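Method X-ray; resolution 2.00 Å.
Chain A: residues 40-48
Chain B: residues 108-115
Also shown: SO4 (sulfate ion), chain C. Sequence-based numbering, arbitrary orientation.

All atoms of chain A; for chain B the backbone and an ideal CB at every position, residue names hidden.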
ATOM      1  N   LYS A  40      -3.866   6.621 -21.235  1.00  8.02           N
ATOM      2  CA  LYS A  40      -5.154   7.197 -20.911  1.00  7.77           C
ATOM      3  C   LYS A  40      -5.939   6.196 -20.072  1.00 10.02           C
ATOM      4  O   LYS A  40      -5.664   4.999 -20.201  1.00  9.62           O
ATOM      5  CB  LYS A  40      -5.915   7.395 -22.229  1.00 11.30           C
ATOM      6  CG  LYS A  40      -7.260   8.079 -22.009  1.00 26.02           C
ATOM      7  CD  LYS A  40      -7.874   8.436 -23.370  1.00 39.52           C
ATOM      8  CE  LYS A  40      -8.552   7.224 -24.001  1.00 47.15           C
ATOM      9  NZ  LYS A  40      -9.992   7.136 -23.607  1.00 47.48           N
ATOM     10  N   LEU A  41      -6.904   6.712 -19.324  1.00 10.71           N
ATOM     11  CA  LEU A  41      -7.708   5.730 -18.547  1.00  7.44           C
ATOM     12  C   LEU A  41      -8.879   5.364 -19.442  1.00 13.78           C
ATOM     13  O   LEU A  41      -9.651   6.239 -19.811  1.00 13.96           O
ATOM     14  CB  LEU A  41      -8.216   6.330 -17.260  1.00  6.92           C
ATOM     15  CG  LEU A  41      -9.160   5.340 -16.530  1.00  4.31           C
ATOM     16  CD1 LEU A  41      -8.237   4.580 -15.554  1.00  4.59           C
ATOM     17  CD2 LEU A  41     -10.262   6.090 -15.857  1.00  7.18           C
ATOM     18  N   ASP A  42      -8.912   4.083 -19.771  1.00 11.76           N
ATOM     19  CA  ASP A  42     -10.011   3.618 -20.630  1.00  7.84           C
ATOM     20  C   ASP A  42     -11.232   3.488 -19.752  1.00 12.79           C
ATOM     21  O   ASP A  42     -12.343   3.947 -20.080  1.00 11.00           O
ATOM     22  CB  ASP A  42      -9.530   2.307 -21.255  1.00 15.07           C
ATOM     23  CG  ASP A  42     -10.692   1.824 -22.120  1.00 30.16           C
ATOM     24  OD1 ASP A  42     -10.957   2.486 -23.153  1.00 29.21           O
ATOM     25  OD2 ASP A  42     -11.317   0.848 -21.684  1.00 26.63           O
ATOM     26  N   ARG A  43     -11.043   2.920 -18.547  1.00  8.74           N
ATOM     27  CA  ARG A  43     -12.198   2.825 -17.642  1.00  4.60           C
ATOM     28  C   ARG A  43     -11.730   2.160 -16.359  1.00  8.14           C
ATOM     29  O   ARG A  43     -10.650   1.594 -16.391  1.00 15.08           O
ATOM     30  CB  ARG A  43     -13.284   1.924 -18.230  1.00  6.93           C
ATOM     31  CG  ARG A  43     -12.983   0.424 -18.159  1.00  5.77           C
ATOM     32  CD  ARG A  43     -13.951  -0.383 -18.980  1.00 11.40           C
ATOM     33  NE  ARG A  43     -13.737  -1.821 -18.964  1.00 18.00           N
ATOM     34  CZ  ARG A  43     -12.927  -2.545 -19.714  1.00 21.99           C
ATOM     35  NH1 ARG A  43     -12.141  -1.993 -20.654  1.00 21.58           N
ATOM     36  NH2 ARG A  43     -12.849  -3.856 -19.620  1.00 20.34           N
ATOM     37  N   VAL A  44     -12.576   2.247 -15.369  1.00  9.64           N
ATOM     38  CA  VAL A  44     -12.398   1.595 -14.059  1.00  8.59           C
ATOM     39  C   VAL A  44     -13.298   0.365 -14.103  1.00 10.29           C
ATOM     40  O   VAL A  44     -14.461   0.498 -14.458  1.00 10.72           O
ATOM     41  CB  VAL A  44     -12.776   2.531 -12.914  1.00  7.91           C
ATOM     42  CG1 VAL A  44     -12.529   1.949 -11.528  1.00 13.81           C
ATOM     43  CG2 VAL A  44     -11.988   3.828 -13.018  1.00  8.59           C
ATOM     44  N   LEU A  45     -12.752  -0.808 -13.835  1.00 10.94           N
ATOM     45  CA  LEU A  45     -13.551  -2.057 -13.864  1.00 12.87           C
ATOM     46  C   LEU A  45     -14.728  -1.867 -12.901  1.00  8.93           C
ATOM     47  O   LEU A  45     -14.492  -1.412 -11.788  1.00 11.54           O
ATOM     48  CB  LEU A  45     -12.674  -3.223 -13.452  1.00  6.81           C
ATOM     49  CG  LEU A  45     -11.429  -3.602 -14.207  1.00 11.51           C
ATOM     50  CD1 LEU A  45     -10.783  -4.821 -13.521  1.00  8.94           C
ATOM     51  CD2 LEU A  45     -11.727  -3.934 -15.678  1.00 10.96           C
ATOM     52  N   PRO A  46     -15.932  -2.255 -13.351  1.00  6.51           N
ATOM     53  CA  PRO A  46     -17.118  -2.074 -12.549  1.00  6.05           C
ATOM     54  C   PRO A  46     -17.305  -3.017 -11.372  1.00 11.83           C
ATOM     55  O   PRO A  46     -18.084  -2.668 -10.472  1.00  9.70           O
ATOM     56  CB  PRO A  46     -18.228  -2.102 -13.580  1.00  7.05           C
ATOM     57  CG  PRO A  46     -17.690  -3.019 -14.673  1.00  3.20           C
ATOM     58  CD  PRO A  46     -16.202  -2.761 -14.711  1.00  2.91           C
ATOM     59  N   GLY A  47     -16.613  -4.150 -11.375  1.00 10.45           N
ATOM     60  CA  GLY A  47     -16.768  -5.124 -10.299  1.00  8.70           C
ATOM     61  C   GLY A  47     -15.638  -5.062  -9.320  1.00  8.55           C
ATOM     62  O   GLY A  47     -14.674  -4.370  -9.647  1.00  9.11           O
ATOM     63  N   ALA A  48     -15.793  -5.765  -8.184  1.00  6.55           N
ATOM     64  CA  ALA A  48     -14.664  -5.666  -7.206  1.00  1.16           C
ATOM     65  C   ALA A  48     -13.590  -6.631  -7.633  1.00  6.04           C
ATOM     66  O   ALA A  48     -13.416  -7.702  -7.015  1.00  7.74           O
ATOM     67  CB  ALA A  48     -15.313  -6.037  -5.853  1.00  8.57           C
TER
ATOM     68  N   UNK B 108     -15.685  14.092 -11.882  1.00 10.33           N
ATOM     69  CA  UNK B 108     -15.705  12.697 -11.457  1.00 12.24           C
ATOM     70  C   UNK B 108     -15.169  11.905 -12.649  1.00 14.24           C
ATOM     71  O   UNK B 108     -15.414  12.399 -13.724  1.00 16.06           O
ATOM     72  CB  UNK B 108     -17.102  12.237 -11.037  1.00 12.24           C
ATOM     73  N   UNK B 109     -14.545  10.780 -12.382  1.00  7.95           N
ATOM     74  CA  UNK B 109     -14.086   9.924 -13.483  1.00  7.59           C
ATOM     75  C   UNK B 109     -15.347   9.535 -14.247  1.00  8.25           C
ATOM     76  O   UNK B 109     -16.240   8.920 -13.663  1.00 10.64           O
ATOM     77  CB  UNK B 109     -13.315   8.699 -12.988  1.00  7.59           C
ATOM     78  N   UNK B 110     -15.388   9.889 -15.527  1.00  7.89           N
ATOM     79  CA  UNK B 110     -16.534   9.672 -16.384  1.00  7.76           C
ATOM     80  C   UNK B 110     -16.830   8.209 -16.651  1.00 14.40           C
ATOM     81  O   UNK B 110     -17.992   7.803 -16.790  1.00 11.98           O
ATOM     82  CB  UNK B 110     -16.320  10.397 -17.714  1.00  7.76           C
ATOM     83  N   UNK B 111     -15.785   7.414 -16.751  1.00 11.42           N
ATOM     84  CA  UNK B 111     -15.965   5.976 -17.051  1.00 12.60           C
ATOM     85  C   UNK B 111     -15.880   5.100 -15.830  1.00 11.82           C
ATOM     86  O   UNK B 111     -15.157   4.121 -15.906  1.00 10.86           O
ATOM     87  CB  UNK B 111     -14.917   5.511 -18.064  1.00 12.60           C
ATOM     88  N   UNK B 112     -16.571   5.410 -14.760  1.00 14.80           N
ATOM     89  CA  UNK B 112     -16.582   4.576 -13.540  1.00  9.29           C
ATOM     90  C   UNK B 112     -18.069   4.558 -13.154  1.00 13.83           C
ATOM     91  O   UNK B 112     -18.528   5.652 -12.830  1.00 14.03           O
ATOM     92  CB  UNK B 112     -15.685   5.121 -12.427  1.00  9.29           C
ATOM     93  N   UNK B 113     -18.709   3.411 -13.315  1.00 12.92           N
ATOM     94  CA  UNK B 113     -20.126   3.254 -12.975  1.00 10.78           C
ATOM     95  C   UNK B 113     -20.462   3.536 -11.538  1.00 11.38           C
ATOM     96  O   UNK B 113     -21.632   3.869 -11.238  1.00 10.49           O
ATOM     97  CB  UNK B 113     -20.581   1.832 -13.309  1.00 10.78           C
ATOM     98  N   UNK B 114     -19.475   3.430 -10.649  1.00  8.05           N
ATOM     99  CA  UNK B 114     -19.740   3.716  -9.233  1.00  9.26           C
ATOM    100  C   UNK B 114     -20.013   5.186  -9.018  1.00 12.30           C
ATOM    101  O   UNK B 114     -20.481   5.527  -7.897  1.00 16.64           O
ATOM    102  CB  UNK B 114     -18.563   3.275  -8.361  1.00  9.26           C
ATOM    103  N   UNK B 115     -19.720   6.017 -10.020  1.00 13.85           N
ATOM    104  CA  UNK B 115     -19.913   7.472  -9.795  1.00 11.23           C
ATOM    105  C   UNK B 115     -20.950   8.115 -10.680  1.00 14.09           C
ATOM    106  O   UNK B 115     -21.082   9.361 -10.663  1.00 17.20           O
ATOM    107  CB  UNK B 115     -18.588   8.208 -10.002  1.00 11.23           C
TER
HETATM  108  S   SO4 C 175     -10.493  -4.879 -22.807  1.00 25.08           S
HETATM  109  O1  SO4 C 175     -11.437  -5.375 -23.864  1.00 26.08           O
HETATM  110  O2  SO4 C 175     -10.918  -5.458 -21.482  1.00 28.78           O
HETATM  111  O3  SO4 C 175      -9.030  -5.029 -23.037  1.00 23.32           O
HETATM  112  O4  SO4 C 175     -10.743  -3.375 -22.758  1.00 37.22           O

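Position 108 lies beyond the reach of chain A, and its extended backbone angles are the main guide. Nothing visible selects a side chain; a beta-branched residue would be at ease in such a strand, and the deposited residue is V108(B).

At 109 the CA-to-CB bond points toward chain A, and the ideal CB stands 4.9 Å from CD2 of L41(A) and 5.0 Å from CG2 of V44(A). The surface offered is purely hydrocarbon, with room for another carbon or two, so valine, isoleucine or leucine would suit. V109(B) fills the gap: its CG1 packs 3.8 Å from CD2 of L41(A) and 4.0 Å from CG2 of V44(A).

Position 110 points sideways, with no chain A atom near its CB, and many residues would be tolerated. It is A110(B).

The backbone does the essential work at 111. Its O accepts a nearly linear hydrogen bond from N of V44(A), at 3.2 Å and 176°, whatever the side chain. The ideal CB points toward chain A, 3.6 Å from O of D42(A) and 3.8 Å from CA of R43(A), so the first carbon must lie against the strand backbone while a longer chain can bend aside. Polar or flexible residues would serve. E111(B), with chi1 and chi2 both m, rests its CB on that backbone and forms no salt bridge with chain A.

At 112 the CB points sideways, 3.9 Å from CB of V44(A). A small or medium side chain would fit, and an acidic or amide group could also bond to a nearby backbone NH. D112(B) does so: its OD1 accepts from N of position 114, 3.0 Å away.

Position 113 faces the proline ring, its ideal CB 4.6 Å from CB of P46(A); apolar or long polar chains could cover it. Its N donates to a water, 3.0 Å away, that in turn donates to O of V44(A) at 2.6 Å. The residue is Q113(B), whose NE2 lies 3.8 Å from CB of P46(A).

The CB at 114 points sideways and has no chain A atom close by, yet the carbonyls of L45(A), P46(A) and G47(A) lie farther off. A long donor, lysine or arginine, is the natural choice. R114(B) extends toward them: NH1 and NH2 each donate to O of L45(A) at 2.9 Å, forking around one acceptor near the guanidinium plane. NH1 also forms a salt bridge with OD1 of D112(B), at 3.1 Å, which steadies the arm.

Position 115 is out of reach and unconstrained by chain A; it is L115(B).

Chain B (108-115) VVAEDQRL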
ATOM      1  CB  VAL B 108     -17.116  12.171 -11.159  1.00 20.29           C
ATOM      2  CG1 VAL B 108     -17.589  12.641  -9.790  1.00 16.49           C
ATOM      3  CG2 VAL B 108     -18.122  12.665 -12.176  1.00 17.47           C
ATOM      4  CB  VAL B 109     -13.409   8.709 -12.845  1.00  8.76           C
ATOM      5  CG1 VAL B 109     -13.117   7.572 -13.798  1.00  3.14           C
ATOM      6  CG2 VAL B 109     -12.078   9.227 -12.250  1.00  5.16           C
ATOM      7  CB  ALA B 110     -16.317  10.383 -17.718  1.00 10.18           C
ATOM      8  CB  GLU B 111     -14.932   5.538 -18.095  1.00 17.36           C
ATOM      9  CG  GLU B 111     -15.074   6.262 -19.428  1.00 22.44           C
ATOM     10  CD  GLU B 111     -16.310   5.822 -20.190  1.00 24.86           C
ATOM     11  OE1 GLU B 111     -16.770   4.678 -20.024  1.00 26.86           O
ATOM     12  OE2 GLU B 111     -16.871   6.617 -20.979  1.00 37.27           O
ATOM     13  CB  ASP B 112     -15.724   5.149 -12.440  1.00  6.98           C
ATOM     14  CG  ASP B 112     -15.681   4.298 -11.175  1.00 10.04           C
ATOM     15  OD1 ASP B 112     -16.524   3.415 -11.017  1.00 13.27           O
ATOM     16  OD2 ASP B 112     -14.882   4.560 -10.245  1.00 10.31           O
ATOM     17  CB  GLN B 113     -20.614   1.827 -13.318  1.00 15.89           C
ATOM     18  CG  GLN B 113     -20.513   1.644 -14.840  1.00 23.21           C
ATOM     19  CD  GLN B 113     -21.073   0.293 -15.267  1.00 29.20           C
ATOM     20  OE1 GLN B 113     -22.143  -0.033 -14.761  1.00 29.32           O
ATOM     21  NE2 GLN B 113     -20.413  -0.443 -16.148  1.00 28.81           N
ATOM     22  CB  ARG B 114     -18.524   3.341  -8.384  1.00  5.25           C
ATOM     23  CG  ARG B 114     -18.228   1.861  -8.313  1.00 12.12           C
ATOM     24  CD  ARG B 114     -16.886   1.643  -7.599  1.00  5.56           C
ATOM     25  NE  ARG B 114     -16.372   0.329  -7.927  1.00  5.98           N
ATOM     26  CZ  ARG B 114     -15.713  -0.050  -9.004  1.00 14.61           C
ATOM     27  NH1 ARG B 114     -15.351   0.682 -10.041  1.00 10.58           N
ATOM     28  NH2 ARG B 114     -15.395  -1.348  -9.004  1.00  2.14           N
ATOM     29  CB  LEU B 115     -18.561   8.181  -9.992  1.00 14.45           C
ATOM     30  CG  LEU B 115     -17.382   7.597  -9.207  1.00 24.04           C
ATOM     31  CD1 LEU B 115     -16.036   8.135  -9.709  1.00 19.49           C
ATOM     32  CD2 LEU B 115     -17.567   7.940  -7.741  1.00 17.95           C
TER
HETATM   33  O   HOH W   1     -16.932   1.210 -14.423  1.00 21.12           O
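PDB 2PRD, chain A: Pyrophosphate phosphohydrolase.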